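Local atomic coordinates of multi-copper Oxidase CueO (PDB entry 6EVG), a protein that oxidises lignin model compounds and lignosulfonate as a laccase-like multicopper enzyme, probably passing the electrons on to dioxygen. Residues L243-S248 with E260-S265; R231-R236 with L296-F301. All blocks are in the same frame, centred on the assembly; numbering follows the deposited sequence.

Interaction 1: L243-S248 with E260-S265; sequences LLVVAS and ERLTIS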
loop_
_atom_site.group_PDB
_atom_site.type_symbol
_atom_site.label_atom_id
_atom_site.label_comp_id
_atom_site.label_asym_id
_atom_site.label_seq_id
_atom_site.Cartn_x
_atom_site.Cartn_y
_atom_site.Cartn_z
ATOM N N LEU A 243 8.668 -18.128 -1.555
ATOM C CA LEU A 243 8.408 -16.823 -2.145
ATOM C C LEU A 243 9.724 -16.070 -2.115
ATOM O O LEU A 243 10.181 -15.700 -1.008
ATOM C CB LEU A 243 7.299 -16.077 -1.446
ATOM C CG LEU A 243 5.987 -16.848 -1.125
ATOM C CD1 LEU A 243 5.105 -15.947 -0.282
ATOM C CD2 LEU A 243 5.401 -17.609 -2.252
ATOM N N LEU A 244 10.361 -15.856 -3.261
ATOM C CA LEU A 244 11.639 -15.175 -3.277
ATOM C C LEU A 244 11.379 -13.652 -3.307
ATOM O O LEU A 244 10.960 -13.122 -4.331
ATOM C CB LEU A 244 12.497 -15.601 -4.461
ATOM C CG LEU A 244 13.861 -14.884 -4.557
ATOM C CD1 LEU A 244 14.762 -15.266 -3.386
ATOM C CD2 LEU A 244 14.509 -15.235 -5.857
ATOM N N VAL A 245 11.602 -12.990 -2.174
ATOM C CA VAL A 245 11.286 -11.554 -2.116
ATOM C C VAL A 245 12.417 -10.773 -2.752
ATOM O O VAL A 245 13.575 -10.858 -2.301
ATOM C CB VAL A 245 11.052 -11.089 -0.670
ATOM C CG1 VAL A 245 10.624 -9.612 -0.744
ATOM C CG2 VAL A 245 10.006 -11.908 0.035
ATOM N N VAL A 246 12.101 -10.025 -3.812
ATOM C CA VAL A 246 13.080 -9.240 -4.516
ATOM C C VAL A 246 12.937 -7.726 -4.276
ATOM O O VAL A 246 13.900 -7.007 -4.597
ATOM C CB VAL A 246 13.081 -9.517 -6.032
ATOM C CG1 VAL A 246 13.476 -10.964 -6.305
ATOM C CG2 VAL A 246 11.766 -9.170 -6.733
ATOM N N ALA A 247 11.821 -7.274 -3.750
ATOM C CA ALA A 247 11.622 -5.821 -3.553
ATOM C C ALA A 247 10.524 -5.625 -2.551
ATOM O O ALA A 247 9.623 -6.429 -2.381
ATOM C CB ALA A 247 11.217 -5.154 -4.865
ATOM N N SER A 248 10.599 -4.436 -1.899
ATOM C CA SER A 248 9.446 -3.906 -1.147
ATOM C C SER A 248 9.137 -2.486 -1.659
ATOM O O SER A 248 9.474 -2.176 -2.811
ATOM C CB SER A 248 9.646 -4.009 0.371
ATOM O OG SER A 248 8.442 -3.706 1.084
ATOM N N GLU A 260 8.946 -18.592 3.496
ATOM C CA GLU A 260 7.833 -19.544 3.369
ATOM C C GLU A 260 6.484 -18.924 3.624
ATOM O O GLU A 260 5.460 -19.491 3.187
ATOM C CB GLU A 260 8.080 -20.756 4.258
ATOM C CG GLU A 260 9.370 -21.493 3.958
ATOM C CD GLU A 260 9.490 -22.721 4.850
ATOM O OE1 GLU A 260 9.974 -22.566 6.015
ATOM O OE2 GLU A 260 9.037 -23.775 4.402
ATOM N N ARG A 261 6.445 -17.803 4.356
ATOM C CA ARG A 261 5.184 -17.100 4.627
ATOM C C ARG A 261 5.582 -15.620 4.745
ATOM O O ARG A 261 6.641 -15.315 5.257
ATOM C CB ARG A 261 4.474 -17.609 5.872
ATOM C CG ARG A 261 3.070 -16.987 6.017
ATOM C CD ARG A 261 2.345 -17.473 7.184
ATOM N NE ARG A 261 1.964 -18.889 7.115
ATOM C CZ ARG A 261 0.730 -19.333 6.840
ATOM N NH1 ARG A 261 -0.203 -18.521 6.357
ATOM N NH2 ARG A 261 0.426 -20.608 7.040
ATOM N N LEU A 262 4.790 -14.750 4.158
ATOM C CA LEU A 262 5.102 -13.320 4.029
ATOM C C LEU A 262 3.999 -12.449 4.631
ATOM O O LEU A 262 2.855 -12.559 4.247
ATOM C CB LEU A 262 5.268 -12.994 2.552
ATOM C CG LEU A 262 5.455 -11.492 2.209
ATOM C CD1 LEU A 262 6.769 -10.963 2.782
ATOM C CD2 LEU A 262 5.472 -11.353 0.701
ATOM N N THR A 263 4.364 -11.616 5.616
ATOM C CA THR A 263 3.385 -10.677 6.190
ATOM C C THR A 263 3.334 -9.396 5.364
ATOM O O THR A 263 4.409 -8.833 5.056
ATOM C CB THR A 263 3.704 -10.359 7.648
ATOM O OG1 THR A 263 3.552 -11.582 8.412
ATOM C CG2 THR A 263 2.839 -9.267 8.220
ATOM N N ILE A 264 2.143 -8.928 5.043
ATOM C CA ILE A 264 1.937 -7.680 4.322
ATOM C C ILE A 264 0.830 -6.931 5.016
ATOM O O ILE A 264 -0.309 -7.398 5.094
ATOM C CB ILE A 264 1.619 -7.904 2.832
ATOM C CG1 ILE A 264 2.480 -8.969 2.170
ATOM C CG2 ILE A 264 1.702 -6.597 2.066
ATOM C CD1 ILE A 264 2.129 -9.373 0.847
ATOM N N SER A 265 1.155 -5.719 5.521
ATOM C CA SER A 265 0.167 -4.871 6.188
ATOM C C SER A 265 -0.360 -3.821 5.211
ATOM O O SER A 265 0.259 -3.603 4.145
ATOM C CB SER A 265 0.790 -4.243 7.460
ATOM O OG SER A 265 1.781 -3.293 7.186
#
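L262 meets L243 and V245 through two different parts of its side chain. L243 CD1 lies 4.1 Å from L262 CB, so the branch of one leucine rests at the root of the other, and the two side chains cross obliquely. Further out, L262 CD1 comes within 4.3 Å of V245 CG2. In L262, CG is anti to the backbone N (chi1 174°), and the second torsion (chi2 65°) then turns CD1 toward V245. These are loose apolar contacts, and no hydrogen bond joins the two segments.

The backbones run broadly the same way but fan apart. The CA atoms of L243 and E260 are 6.2 Å apart, whereas those of V245 and L262 are separated by 8.9 Å.

Other side chains close round the contact: L237 and V274 touch L243, V259 touches V245, V235 packs on L262, and H456 touches both V245 and L262. Each segment is held in its own sheet. V245 bonds through its backbone to E257, and V246 and A247 form a classic beta bulge facing E271. L262 pairs through its backbone with V235 of strand 233-237.

Strand 243-248 belongs to a seven-stranded sheet, and strand 262-264 edges a five-stranded one. The contact is apolar packing between two sheets of a beta sandwich, consistent with a cupredoxin domain of a multicopper oxidase.

Interaction 2: R231-R236 with L296-F301; sequences RNFHVR and LHLMRF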
loop_
_atom_site.group_PDB
_atom_site.type_symbol
_atom_site.label_atom_id
_atom_site.label_comp_id
_atom_site.label_asym_id
_atom_site.label_seq_id
_atom_site.Cartn_x
_atom_site.Cartn_y
_atom_site.Cartn_z
ATOM N N ARG A 231 -6.977 -5.288 7.701
ATOM C CA ARG A 231 -6.504 -6.661 7.794
ATOM C C ARG A 231 -5.043 -6.752 7.395
ATOM O O ARG A 231 -4.655 -6.224 6.338
ATOM C CB ARG A 231 -7.317 -7.541 6.875
ATOM C CG ARG A 231 -6.921 -9.003 6.853
ATOM C CD ARG A 231 -7.861 -9.868 6.046
ATOM N NE ARG A 231 -9.169 -10.014 6.640
ATOM C CZ ARG A 231 -9.530 -10.980 7.491
ATOM N NH1 ARG A 231 -8.641 -11.896 7.871
ATOM N NH2 ARG A 231 -10.761 -11.047 7.941
ATOM N N ASN A 232 -4.242 -7.505 8.157
ATOM C CA ASN A 232 -2.905 -7.924 7.761
ATOM C C ASN A 232 -3.012 -9.291 7.099
ATOM O O ASN A 232 -3.767 -10.175 7.553
ATOM C CB ASN A 232 -1.974 -8.026 8.940
ATOM C CG ASN A 232 -1.816 -6.710 9.657
ATOM O OD1 ASN A 232 -1.569 -5.685 9.026
ATOM N ND2 ASN A 232 -1.952 -6.724 10.991
ATOM N N PHE A 233 -2.272 -9.485 5.996
ATOM C CA PHE A 233 -2.201 -10.772 5.349
ATOM C C PHE A 233 -0.895 -11.436 5.713
ATOM O O PHE A 233 0.127 -10.779 5.884
ATOM C CB PHE A 233 -2.348 -10.632 3.818
ATOM C CG PHE A 233 -3.709 -10.178 3.411
ATOM C CD1 PHE A 233 -4.762 -11.030 3.286
ATOM C CD2 PHE A 233 -3.958 -8.810 3.175
ATOM C CE1 PHE A 233 -6.027 -10.612 2.927
ATOM C CE2 PHE A 233 -5.233 -8.373 2.873
ATOM C CZ PHE A 233 -6.259 -9.258 2.728
ATOM N N HIS A 234 -0.915 -12.789 5.817
ATOM C CA HIS A 234 0.272 -13.549 6.179
ATOM C C HIS A 234 0.251 -14.732 5.191
ATOM O O HIS A 234 -0.387 -15.759 5.488
ATOM C CB HIS A 234 0.215 -14.006 7.642
ATOM C CG HIS A 234 -0.044 -12.919 8.624
ATOM N ND1 HIS A 234 0.936 -12.047 9.069
ATOM C CD2 HIS A 234 -1.192 -12.567 9.240
ATOM C CE1 HIS A 234 0.376 -11.194 9.931
ATOM N NE2 HIS A 234 -0.913 -11.501 10.058
ATOM N N VAL A 235 0.879 -14.553 4.037
ATOM C CA VAL A 235 0.577 -15.388 2.888
ATOM C C VAL A 235 1.594 -16.477 2.652
ATOM O O VAL A 235 2.803 -16.253 2.767
ATOM C CB VAL A 235 0.356 -14.568 1.587
ATOM C CG1 VAL A 235 -0.727 -13.527 1.763
ATOM C CG2 VAL A 235 1.593 -13.951 1.077
ATOM N N ARG A 236 1.104 -17.641 2.275
ATOM C CA ARG A 236 1.956 -18.751 1.828
ATOM C C ARG A 236 1.290 -19.382 0.624
ATOM O O ARG A 236 0.093 -19.207 0.392
ATOM C CB ARG A 236 2.181 -19.823 2.940
ATOM C CG ARG A 236 0.920 -20.578 3.312
ATOM C CD ARG A 236 1.246 -21.871 4.033
ATOM N NE ARG A 236 0.072 -22.566 4.481
ATOM C CZ ARG A 236 -0.043 -23.865 4.635
ATOM N NH1 ARG A 236 0.903 -24.689 4.235
ATOM N NH2 ARG A 236 -1.197 -24.357 5.076
ATOM N N LEU A 296 -6.958 -19.201 5.390
ATOM C CA LEU A 296 -8.079 -18.901 4.510
ATOM C C LEU A 296 -7.571 -18.847 3.060
ATOM O O LEU A 296 -6.463 -18.380 2.799
ATOM C CB LEU A 296 -8.697 -17.550 4.881
ATOM C CG LEU A 296 -9.196 -17.399 6.307
ATOM C CD1 LEU A 296 -9.683 -15.980 6.549
ATOM C CD2 LEU A 296 -10.263 -18.406 6.621
ATOM N N HIS A 297 -8.420 -19.285 2.140
ATOM C CA HIS A 297 -8.098 -19.277 0.717
ATOM C C HIS A 297 -8.151 -17.836 0.152
ATOM O O HIS A 297 -9.140 -17.113 0.361
ATOM C CB HIS A 297 -9.113 -20.124 -0.026
ATOM C CG HIS A 297 -8.823 -20.290 -1.473
ATOM N ND1 HIS A 297 -7.896 -21.181 -1.955
ATOM C CD2 HIS A 297 -9.358 -19.665 -2.549
ATOM C CE1 HIS A 297 -7.882 -21.078 -3.283
ATOM N NE2 HIS A 297 -8.765 -20.181 -3.667
ATOM N N LEU A 298 -7.105 -17.460 -0.577
ATOM C CA LEU A 298 -7.104 -16.241 -1.374
ATOM C C LEU A 298 -7.390 -16.483 -2.843
ATOM O O LEU A 298 -8.257 -15.860 -3.431
ATOM C CB LEU A 298 -5.790 -15.469 -1.213
ATOM C CG LEU A 298 -5.666 -14.705 0.123
ATOM C CD1 LEU A 298 -4.228 -14.331 0.388
ATOM C CD2 LEU A 298 -6.494 -13.408 0.037
ATOM N N MET A 299 -6.595 -17.365 -3.485
ATOM C CA MET A 299 -6.705 -17.599 -4.909
ATOM C C MET A 299 -5.961 -18.866 -5.288
ATOM O O MET A 299 -5.227 -19.419 -4.443
ATOM C CB MET A 299 -6.153 -16.407 -5.715
ATOM C CG MET A 299 -4.678 -16.185 -5.518
ATOM S SD MET A 299 -3.974 -14.911 -6.573
ATOM C CE MET A 299 -4.098 -15.656 -8.165
ATOM N N ARG A 300 -6.170 -19.320 -6.510
ATOM C CA ARG A 300 -5.497 -20.508 -7.028
ATOM C C ARG A 300 -4.647 -20.169 -8.230
ATOM O O ARG A 300 -5.069 -19.363 -9.042
ATOM C CB ARG A 300 -6.555 -21.571 -7.377
ATOM C CG ARG A 300 -5.931 -22.914 -7.860
ATOM C CD ARG A 300 -6.968 -23.995 -7.852
ATOM N NE ARG A 300 -6.480 -25.322 -8.117
ATOM C CZ ARG A 300 -5.836 -26.169 -7.280
ATOM N NH1 ARG A 300 -5.400 -25.796 -6.098
ATOM N NH2 ARG A 300 -5.565 -27.418 -7.691
ATOM N N PHE A 301 -3.496 -20.811 -8.343
ATOM C CA PHE A 301 -2.639 -20.753 -9.530
ATOM C C PHE A 301 -2.674 -22.132 -10.194
ATOM O O PHE A 301 -2.456 -23.160 -9.536
ATOM C CB PHE A 301 -1.190 -20.457 -9.139
ATOM C CG PHE A 301 -0.995 -19.103 -8.578
ATOM C CD1 PHE A 301 -0.802 -18.017 -9.424
ATOM C CD2 PHE A 301 -0.995 -18.865 -7.233
ATOM C CE1 PHE A 301 -0.592 -16.769 -8.926
ATOM C CE2 PHE A 301 -0.824 -17.553 -6.721
ATOM C CZ PHE A 301 -0.606 -16.531 -7.589
#
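L298 reaches V235 and F233 with its two methyl branches. CD1 of L298 packs against V235 CG1 at 3.8 Å, and those two side chains cross at about a right angle. CD2 of L298 meets F233 CE1 at 4.0 Å, approaching the ring obliquely. The leucine is thus shared between two residues that follow each other on the same face of strand 233-237. L298 has more of its surface buried here than any other residue of the two segments.

V235 meets the leucine with one branch. That branch, CG1, stands anti to the carbonyl carbon (chi1 -56°).

F233 carries its ring beside the backbone N (chi1 -67°), and the far part of the ring makes the contact. R231 CG sits over one face of the F233 ring, 4.2 Å from its plane and nearer the edge than the centre. The charged end of the arginine continues past the ring, where NE makes a salt bridge with D177 and NH1 bonds to the carbonyl oxygen of G288. L296 CD1 only brushes it, 4.4 Å from R231 NH1.

No hydrogen bond crosses the contact, because strand 282-287 lies between the two strands. The CA atoms of V235 and L298 are 8.8 Å apart, and their side chains meet over that middle strand. L298 and M299 form a classic beta bulge facing L284. L203, from strand 202-205 of the other sheet, touches R231, L296 and L298.

The contact joins two strands that flank strand 282-287, on the face of their sheet turned toward the other sheet. With L203 arriving from that other sheet, it forms part of the hydrophobic core of a beta sandwich, consistent with a cupredoxin domain.

Overall arrangement
Interactions 1 and 2 lie 12 Å apart, centre to centre, and meet where strands 262-264 and 233-237 pair in one sheet. L262 O and V235 N are 2.8 Å apart, a probable backbone hydrogen bond. The side chains of T263 and H234 probably form a second hydrogen bond, between T263 OG1 and H234 ND1 at 2.7 Å. V235 touches both L262 and L298, so the apolar packing runs from one contact into the other. Both segments of interaction 1 fall between the two segments of interaction 2 in the sequence. Neither contact supplies a ligand to the copper site of H434, C490 and H495. The side chain of R231 in interaction 2 is about 12 Å from a bound copper(II) ion.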